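Local structure of carbamate kinase (Aeropyrum pernix, 2E9Y) at residues Q76-I80 / P209-V213; S115-V119 / G195-E201; S63-E67 / V133-Y137. The protein probably catalyses the reversible transfer of a phosphoryl group between ATP and carbamate, interconverting carbamate and carbamoyl phosphate. One frame throughout, in Å; residues are numbered along the deposited sequence.

Contact 1: residues Q76-I80 / P209-V213; sequences QPLYI and PVEAV
Glu211 reaches over to the first turn of helix 78-103 and takes up the amide of Leu78, with OE2 2.8 Å from Leu78 N. The N-H points almost straight at the oxygen, at 170°, and meets it on the anti side of the carboxylate, slightly out of its plane. An acid suits this place because amides of a first helical turn have no carbonyl of their own helix to bind, and Pro77, the N-cap residue, has no polar side chain to offer one. The negative charge also faces the helix's positive end, which would probably stabilise it. OE1 is committed to a salt bridge with Arg163.

In the amino acid kinase fold of this chain, the loop that carries Glu211 leads from strand 207-209 to helix 216-226.

Aromatic packing lies beside this bond. Pro209 CB sits over the middle of the Tyr79 ring, 3.5 Å from its centroid and only 12° off the normal, a CH-pi contact. Pro77 CG covers the opposite face nearer the rim, so two prolines clasp the ring. Val25 of the second subunit packs against both Pro77 and Tyr79.

The apolar contact is made by Leu78, whose CG stands anti to the backbone N (chi1 -177°). This carries CD2 to Val213 CG1 at 4.0 Å, and the same methyl also lies against the backbone N of Ala212.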
loop_
_atom_site.group_PDB
_atom_site.type_symbol
_atom_site.label_atom_id
_atom_site.label_comp_id
_atom_site.label_asym_id
_atom_site.label_seq_id
_atom_site.Cartn_x
_atom_site.Cartn_y
_atom_site.Cartn_z
ATOM N N GLN A 76 13.561 -0.581 7.364
ATOM C CA GLN A 76 12.251 -0.012 7.653
ATOM C C GLN A 76 11.649 -0.771 8.827
ATOM O O GLN A 76 11.891 -1.970 8.990
ATOM C CB GLN A 76 11.340 -0.128 6.428
ATOM C CG GLN A 76 11.858 0.623 5.208
ATOM C CD GLN A 76 12.103 2.091 5.502
ATOM O OE1 GLN A 76 11.295 2.743 6.168
ATOM N NE2 GLN A 76 13.216 2.622 5.003
ATOM N N PRO A 77 10.867 -0.083 9.676
ATOM C CA PRO A 77 10.253 -0.759 10.824
ATOM C C PRO A 77 9.152 -1.698 10.359
ATOM O O PRO A 77 8.611 -1.546 9.254
ATOM C CB PRO A 77 9.720 0.399 11.669
ATOM C CG PRO A 77 9.373 1.421 10.640
ATOM C CD PRO A 77 10.557 1.357 9.689
ATOM N N LEU A 78 8.821 -2.661 11.211
ATOM C CA LEU A 78 7.809 -3.660 10.902
ATOM C C LEU A 78 6.458 -3.100 10.467
ATOM O O LEU A 78 5.805 -3.675 9.601
ATOM C CB LEU A 78 7.622 -4.590 12.110
ATOM C CG LEU A 78 6.651 -5.767 11.988
ATOM C CD1 LEU A 78 7.037 -6.643 10.813
ATOM C CD2 LEU A 78 6.675 -6.575 13.280
ATOM N N TYR A 79 6.025 -1.988 11.052
ATOM C CA TYR A 79 4.723 -1.457 10.658
ATOM C C TYR A 79 4.729 -0.940 9.228
ATOM O O TYR A 79 3.693 -0.957 8.566
ATOM C CB TYR A 79 4.245 -0.377 11.636
ATOM C CG TYR A 79 5.180 0.785 11.831
ATOM C CD1 TYR A 79 5.183 1.858 10.949
ATOM C CD2 TYR A 79 6.039 0.828 12.933
ATOM C CE1 TYR A 79 6.016 2.960 11.159
ATOM C CE2 TYR A 79 6.873 1.917 13.152
ATOM C CZ TYR A 79 6.852 2.979 12.261
ATOM O OH TYR A 79 7.667 4.065 12.485
ATOM N N ILE A 80 5.889 -0.490 8.750
ATOM C CA ILE A 80 6.000 -0.031 7.369
ATOM C C ILE A 80 6.005 -1.279 6.477
ATOM O O ILE A 80 5.409 -1.290 5.396
ATOM C CB ILE A 80 7.299 0.786 7.141
ATOM C CG1 ILE A 80 7.159 2.170 7.788
ATOM C CG2 ILE A 80 7.581 0.938 5.649
ATOM C CD1 ILE A 80 5.976 2.961 7.301
ATOM N N PRO A 209 2.310 4.327 15.396
ATOM C CA PRO A 209 2.529 2.979 14.913
ATOM C C PRO A 209 3.506 2.248 15.821
ATOM O O PRO A 209 4.425 2.831 16.383
ATOM C CB PRO A 209 3.096 3.061 13.494
ATOM C CG PRO A 209 3.180 4.533 13.100
ATOM C CD PRO A 209 3.004 5.252 14.515
ATOM N N VAL A 210 3.335 0.942 16.012
ATOM C CA VAL A 210 4.258 0.171 16.845
ATOM C C VAL A 210 4.710 -1.088 16.111
ATOM O O VAL A 210 4.010 -1.582 15.223
ATOM C CB VAL A 210 3.617 -0.244 18.193
ATOM C CG1 VAL A 210 3.343 0.988 19.033
ATOM C CG2 VAL A 210 2.334 -1.026 17.954
ATOM N N GLU A 211 5.887 -1.597 16.463
ATOM C CA GLU A 211 6.375 -2.808 15.820
ATOM C C GLU A 211 5.763 -4.011 16.508
ATOM O O GLU A 211 6.186 -4.418 17.588
ATOM C CB GLU A 211 7.902 -2.883 15.866
ATOM C CG GLU A 211 8.580 -2.013 14.818
ATOM C CD GLU A 211 10.041 -2.362 14.639
ATOM O OE1 GLU A 211 10.827 -2.117 15.580
ATOM O OE2 GLU A 211 10.400 -2.889 13.564
ATOM N N ALA A 212 4.736 -4.557 15.873
ATOM C CA ALA A 212 4.028 -5.713 16.393
ATOM C C ALA A 212 3.169 -6.248 15.266
ATOM O O ALA A 212 3.035 -5.606 14.220
ATOM C CB ALA A 212 3.144 -5.298 17.569
ATOM N N VAL A 213 2.605 -7.430 15.463
ATOM C CA VAL A 213 1.718 -8.004 14.466
ATOM C C VAL A 213 0.389 -8.271 15.158
ATOM O O VAL A 213 0.331 -8.412 16.380
ATOM C CB VAL A 213 2.276 -9.315 13.873
ATOM C CG1 VAL A 213 3.563 -9.028 13.118
ATOM C CG2 VAL A 213 2.516 -10.336 14.973
#

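Contact 2: residues S115-V119 / G195-E201; sequences SRVLV and GGVPVVE
The flat carbonyl groups of Ser115 and Val197 are met differently by their amide donors. Val197 N approaches Ser115 O in the carbonyl plane at 2.8 Å. Val117 N instead comes to Val197 O from above the plane, 49° out of it. Arg116 CA also touches Val197 O, at 3.1 Å. Further along, Val199 N bonds to Val117 O and Val119 N to Val199 O, completing a ladder of parallel strands whose short axes are inclined by 42°, a strong twist.

Gly196 brings its CA to 3.7 Å from Val117 CG2, a place with no room for a side chain. The same methyl lies against Gly195 O, a buried carbonyl without a polar partner. Branched valines suit the extended backbone: Val119, with chi1 -61°, holds CG2 between its backbone N and carbonyl carbon, where it meets Val200 CG1 at 3.6 Å. At the far end one water joins Val119 O to Glu201 N and OE2.

Arg116, Leu118, Val197 and Val199 share one face, where Arg116 forms salt bridges with Asp175 and with Glu98 of the second subunit. Val197 packs against helix 78-103, on Tyr79, Thr82 and Gln86, while strand 170-173 flanks 115-119 and strand 207-209 flanks 197-201, both antiparallel.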
loop_
_atom_site.group_PDB
_atom_site.type_symbol
_atom_site.label_atom_id
_atom_site.label_comp_id
_atom_site.label_asym_id
_atom_site.label_seq_id
_atom_site.Cartn_x
_atom_site.Cartn_y
_atom_site.Cartn_z
ATOM N N SER A 115 -5.022 -0.201 6.180
ATOM C CA SER A 115 -5.798 -0.372 7.410
ATOM C C SER A 115 -4.909 -0.426 8.674
ATOM O O SER A 115 -3.938 -1.172 8.743
ATOM C CB SER A 115 -6.589 -1.660 7.273
ATOM O OG SER A 115 -7.394 -1.562 6.102
ATOM N N ARG A 116 -5.267 0.416 9.671
ATOM C CA ARG A 116 -4.578 0.356 10.964
ATOM C C ARG A 116 -5.487 -0.253 12.031
ATOM O O ARG A 116 -6.703 -0.125 11.972
ATOM C CB ARG A 116 -4.242 1.779 11.398
ATOM C CG ARG A 116 -3.166 2.476 10.550
ATOM C CD ARG A 116 -3.201 3.998 10.735
ATOM N NE ARG A 116 -4.522 4.490 10.335
ATOM C CZ ARG A 116 -4.838 5.791 10.526
ATOM N NH1 ARG A 116 -3.986 6.651 11.069
ATOM N NH2 ARG A 116 -6.053 6.218 10.142
ATOM N N VAL A 117 -4.894 -0.924 13.013
ATOM C CA VAL A 117 -5.665 -1.547 14.079
ATOM C C VAL A 117 -5.150 -1.042 15.420
ATOM O O VAL A 117 -3.945 -1.044 15.669
ATOM C CB VAL A 117 -5.544 -3.087 14.030
ATOM C CG1 VAL A 117 -6.274 -3.712 15.205
ATOM C CG2 VAL A 117 -6.126 -3.606 12.732
ATOM N N LEU A 118 -6.065 -0.593 16.274
ATOM C CA LEU A 118 -5.699 -0.087 17.597
ATOM C C LEU A 118 -5.462 -1.247 18.565
ATOM O O LEU A 118 -6.271 -2.168 18.647
ATOM C CB LEU A 118 -6.818 0.813 18.148
ATOM C CG LEU A 118 -6.577 1.482 19.508
ATOM C CD1 LEU A 118 -5.487 2.530 19.364
ATOM C CD2 LEU A 118 -7.857 2.129 20.015
ATOM N N VAL A 119 -4.343 -1.209 19.283
ATOM C CA VAL A 119 -4.035 -2.240 20.269
ATOM C C VAL A 119 -3.763 -1.532 21.595
ATOM O O VAL A 119 -3.559 -0.314 21.615
ATOM C CB VAL A 119 -2.811 -3.103 19.849
ATOM C CG1 VAL A 119 -3.122 -3.818 18.533
ATOM C CG2 VAL A 119 -1.565 -2.240 19.708
ATOM N N GLY A 195 -3.717 -8.374 9.088
ATOM C CA GLY A 195 -4.268 -8.135 10.421
ATOM C C GLY A 195 -4.286 -6.640 10.769
ATOM O O GLY A 195 -4.773 -6.214 11.807
ATOM N N GLY A 196 -3.688 -5.841 9.865
ATOM C CA GLY A 196 -3.701 -4.395 10.058
ATOM C C GLY A 196 -2.369 -3.865 10.606
ATOM O O GLY A 196 -1.579 -4.590 11.197
ATOM N N VAL A 197 -2.135 -2.558 10.370
ATOM C CA VAL A 197 -1.000 -1.873 10.987
ATOM C C VAL A 197 -1.317 -1.436 12.430
ATOM O O VAL A 197 -2.199 -0.618 12.683
ATOM C CB VAL A 197 -0.698 -0.645 10.125
ATOM C CG1 VAL A 197 0.441 0.171 10.733
ATOM C CG2 VAL A 197 -0.315 -1.080 8.724
ATOM N N PRO A 198 -0.609 -2.013 13.427
ATOM C CA PRO A 198 -0.852 -1.682 14.819
ATOM C C PRO A 198 -0.411 -0.292 15.186
ATOM O O PRO A 198 0.705 0.140 14.934
ATOM C CB PRO A 198 -0.053 -2.624 15.703
ATOM C CG PRO A 198 0.547 -3.689 14.815
ATOM C CD PRO A 198 0.431 -3.033 13.356
ATOM N N VAL A 199 -1.341 0.383 15.837
ATOM C CA VAL A 199 -1.013 1.632 16.456
ATOM C C VAL A 199 -1.548 1.650 17.879
ATOM O O VAL A 199 -2.416 0.868 18.261
ATOM C CB VAL A 199 -1.697 2.721 15.639
ATOM C CG1 VAL A 199 -1.148 2.712 14.214
ATOM C CG2 VAL A 199 -3.193 2.459 15.591
ATOM N N VAL A 200 -0.927 2.521 18.701
ATOM C CA VAL A 200 -1.412 2.716 20.076
ATOM C C VAL A 200 -1.762 4.177 20.298
ATOM O O VAL A 200 -1.233 5.074 19.654
ATOM C CB VAL A 200 -0.295 2.293 21.049
ATOM C CG1 VAL A 200 -0.009 0.794 20.920
ATOM C CG2 VAL A 200 0.971 3.074 20.765
ATOM N N GLU A 201 -2.733 4.420 21.202
ATOM C CA GLU A 201 -3.019 5.810 21.524
ATOM C C GLU A 201 -2.047 6.342 22.574
ATOM O O GLU A 201 -1.869 5.769 23.641
ATOM C CB GLU A 201 -4.452 5.893 22.051
ATOM C CG GLU A 201 -5.355 4.810 21.459
ATOM C CD GLU A 201 -6.496 4.533 22.412
ATOM O OE1 GLU A 201 -7.481 5.256 22.372
ATOM O OE2 GLU A 201 -6.386 3.591 23.194
HETATM O O HOH W 1 -3.882 2.190 22.679
#

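Contact 3: residues S63-E67 / V133-Y137; sequences SEAFE and VGPIY
Three side chains of helix 56-67, Ser63, Glu64 and Glu67, lie along the corner at Gly134 and Pro135, where the chain passes from strand 131-133 to strand 136-137. Both strands pair with strand 161-165 in a small antiparallel sheet, which probably corresponds to the protruding subdomain of carbamate kinases; the contact thus seats that sheet on the last turn of the helix.

Glu64 and Pro135 lie side by side and point opposite ways. The carboxylate end takes no part: the methylene CG rests on the proline ring, 3.8 Å from Pro135 CD, while OE1 goes on to a salt bridge with Arg73 of the second subunit. A long acidic side chain serves both purposes, its aliphatic stem packing on the proline and its tip reaching across the dimer interface. Pro135 CG, in turn, leans on Glu67 CB at 4.1 Å.

Glu67 meets Tyr137 nearly crosswise, the carboxylate plane standing 82° from that of the ring. The bend at chi2 (-66°) brings the carboxylate to the phenol end of the ring, where OE2 lies at the ring edge, in its plane. Tyr137 OH is 3.1 Å from Glu67 OE2, a weak hydrogen bond at best, since the proton has another acceptor within reach. The other oxygen, OE1, forms a salt bridge with Arg75. Tyr137 itself is packed edge-to-face with Phe153.

Small residues let the backbones close up at the other end. Gly134, with its positive phi of 98°, puts CA 3.7 Å from Ser63 CB. Ser63 OG bonds back to Val59 O within its own helix, and the same oxygen lies 3.5 Å from Val133 CG1.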
loop_
_atom_site.group_PDB
_atom_site.type_symbol
_atom_site.label_atom_id
_atom_site.label_comp_id
_atom_site.label_asym_id
_atom_site.label_seq_id
_atom_site.Cartn_x
_atom_site.Cartn_y
_atom_site.Cartn_z
ATOM N N SER A 63 11.215 -8.264 5.742
ATOM C CA SER A 63 12.111 -8.115 6.884
ATOM C C SER A 63 13.509 -8.644 6.530
ATOM O O SER A 63 14.523 -8.018 6.848
ATOM C CB SER A 63 11.551 -8.880 8.085
ATOM O OG SER A 63 10.273 -8.378 8.443
ATOM N N GLU A 64 13.554 -9.795 5.866
ATOM C CA GLU A 64 14.825 -10.395 5.468
ATOM C C GLU A 64 15.543 -9.514 4.449
ATOM O O GLU A 64 16.758 -9.330 4.523
ATOM C CB GLU A 64 14.605 -11.773 4.845
ATOM C CG GLU A 64 14.050 -12.834 5.779
ATOM C CD GLU A 64 14.019 -14.190 5.115
ATOM O OE1 GLU A 64 15.109 -14.751 4.881
ATOM O OE2 GLU A 64 12.912 -14.684 4.815
ATOM N N ALA A 65 14.780 -8.987 3.490
ATOM C CA ALA A 65 15.332 -8.135 2.445
ATOM C C ALA A 65 16.025 -6.907 3.021
ATOM O O ALA A 65 17.159 -6.610 2.663
ATOM C CB ALA A 65 14.224 -7.702 1.478
ATOM N N PHE A 66 15.353 -6.193 3.923
ATOM C CA PHE A 66 15.964 -4.997 4.491
ATOM C C PHE A 66 17.181 -5.350 5.346
ATOM O O PHE A 66 18.172 -4.620 5.358
ATOM C CB PHE A 66 14.933 -4.207 5.311
ATOM C CG PHE A 66 13.669 -3.887 4.550
ATOM C CD1 PHE A 66 13.712 -3.616 3.184
ATOM C CD2 PHE A 66 12.442 -3.864 5.200
ATOM C CE1 PHE A 66 12.543 -3.329 2.474
ATOM C CE2 PHE A 66 11.267 -3.579 4.502
ATOM C CZ PHE A 66 11.318 -3.312 3.137
ATOM N N GLU A 67 17.118 -6.477 6.045
ATOM C CA GLU A 67 18.244 -6.896 6.875
ATOM C C GLU A 67 19.427 -7.388 6.037
ATOM O O GLU A 67 20.544 -7.467 6.536
ATOM C CB GLU A 67 17.818 -7.994 7.854
ATOM C CG GLU A 67 16.977 -7.499 9.024
ATOM C CD GLU A 67 17.732 -6.567 9.962
ATOM O OE1 GLU A 67 18.960 -6.374 9.786
ATOM O OE2 GLU A 67 17.091 -6.028 10.888
ATOM N N VAL A 133 9.791 -13.083 13.464
ATOM C CA VAL A 133 9.683 -12.311 12.229
ATOM C C VAL A 133 11.065 -12.015 11.674
ATOM O O VAL A 133 11.943 -11.531 12.386
ATOM C CB VAL A 133 8.955 -10.962 12.449
ATOM C CG1 VAL A 133 9.010 -10.128 11.172
ATOM C CG2 VAL A 133 7.504 -11.209 12.836
ATOM N N GLY A 134 11.262 -12.321 10.399
ATOM C CA GLY A 134 12.543 -12.042 9.791
ATOM C C GLY A 134 13.505 -13.210 9.700
ATOM O O GLY A 134 13.135 -14.360 9.928
ATOM N N PRO A 135 14.768 -12.920 9.373
ATOM C CA PRO A 135 15.852 -13.887 9.219
ATOM C C PRO A 135 16.466 -14.351 10.526
ATOM O O PRO A 135 16.065 -13.928 11.609
ATOM C CB PRO A 135 16.858 -13.120 8.379
ATOM C CG PRO A 135 16.760 -11.751 8.981
ATOM C CD PRO A 135 15.260 -11.549 9.131
ATOM N N ILE A 136 17.450 -15.229 10.400
ATOM C CA ILE A 136 18.166 -15.744 11.549
ATOM C C ILE A 136 19.277 -14.748 11.853
ATOM O O ILE A 136 20.001 -14.316 10.952
ATOM C CB ILE A 136 18.766 -17.126 11.240
ATOM C CG1 ILE A 136 17.630 -18.138 11.076
ATOM C CG2 ILE A 136 19.734 -17.540 12.343
ATOM C CD1 ILE A 136 18.061 -19.471 10.524
ATOM N N TYR A 137 19.388 -14.366 13.120
ATOM C CA TYR A 137 20.406 -13.417 13.555
ATOM C C TYR A 137 21.501 -14.131 14.323
ATOM O O TYR A 137 21.239 -15.116 15.016
ATOM C CB TYR A 137 19.795 -12.359 14.471
ATOM C CG TYR A 137 18.838 -11.422 13.787
ATOM C CD1 TYR A 137 17.479 -11.719 13.715
ATOM C CD2 TYR A 137 19.288 -10.226 13.224
ATOM C CE1 TYR A 137 16.582 -10.845 13.101
ATOM C CE2 TYR A 137 18.397 -9.341 12.610
ATOM C CZ TYR A 137 17.047 -9.657 12.554
ATOM O OH TYR A 137 16.155 -8.783 11.963
#

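In the fold
Along the chain the first segments come in the order 63-67, 76-80 and 115-119, followed by 133-137, 195-201 and 209-213, so contact 2 is nested within the loop closed by contact 1, while contact 3 crosses both. Contact 1 lies in the middle, its centre about 10 Å from that of contact 2 and about 13 Å from that of contact 3. It meets contact 2 through Val210 N and Pro198 O, probably hydrogen-bonded, and contact 3 through Leu78 on Val133. Contacts 2 and 3 stay about 10 Å apart at their nearest atoms. The central mixed sheet, the start of helix 78-103 and the small antiparallel sheet are thereby joined in series, and all three contacts also touch the second subunit.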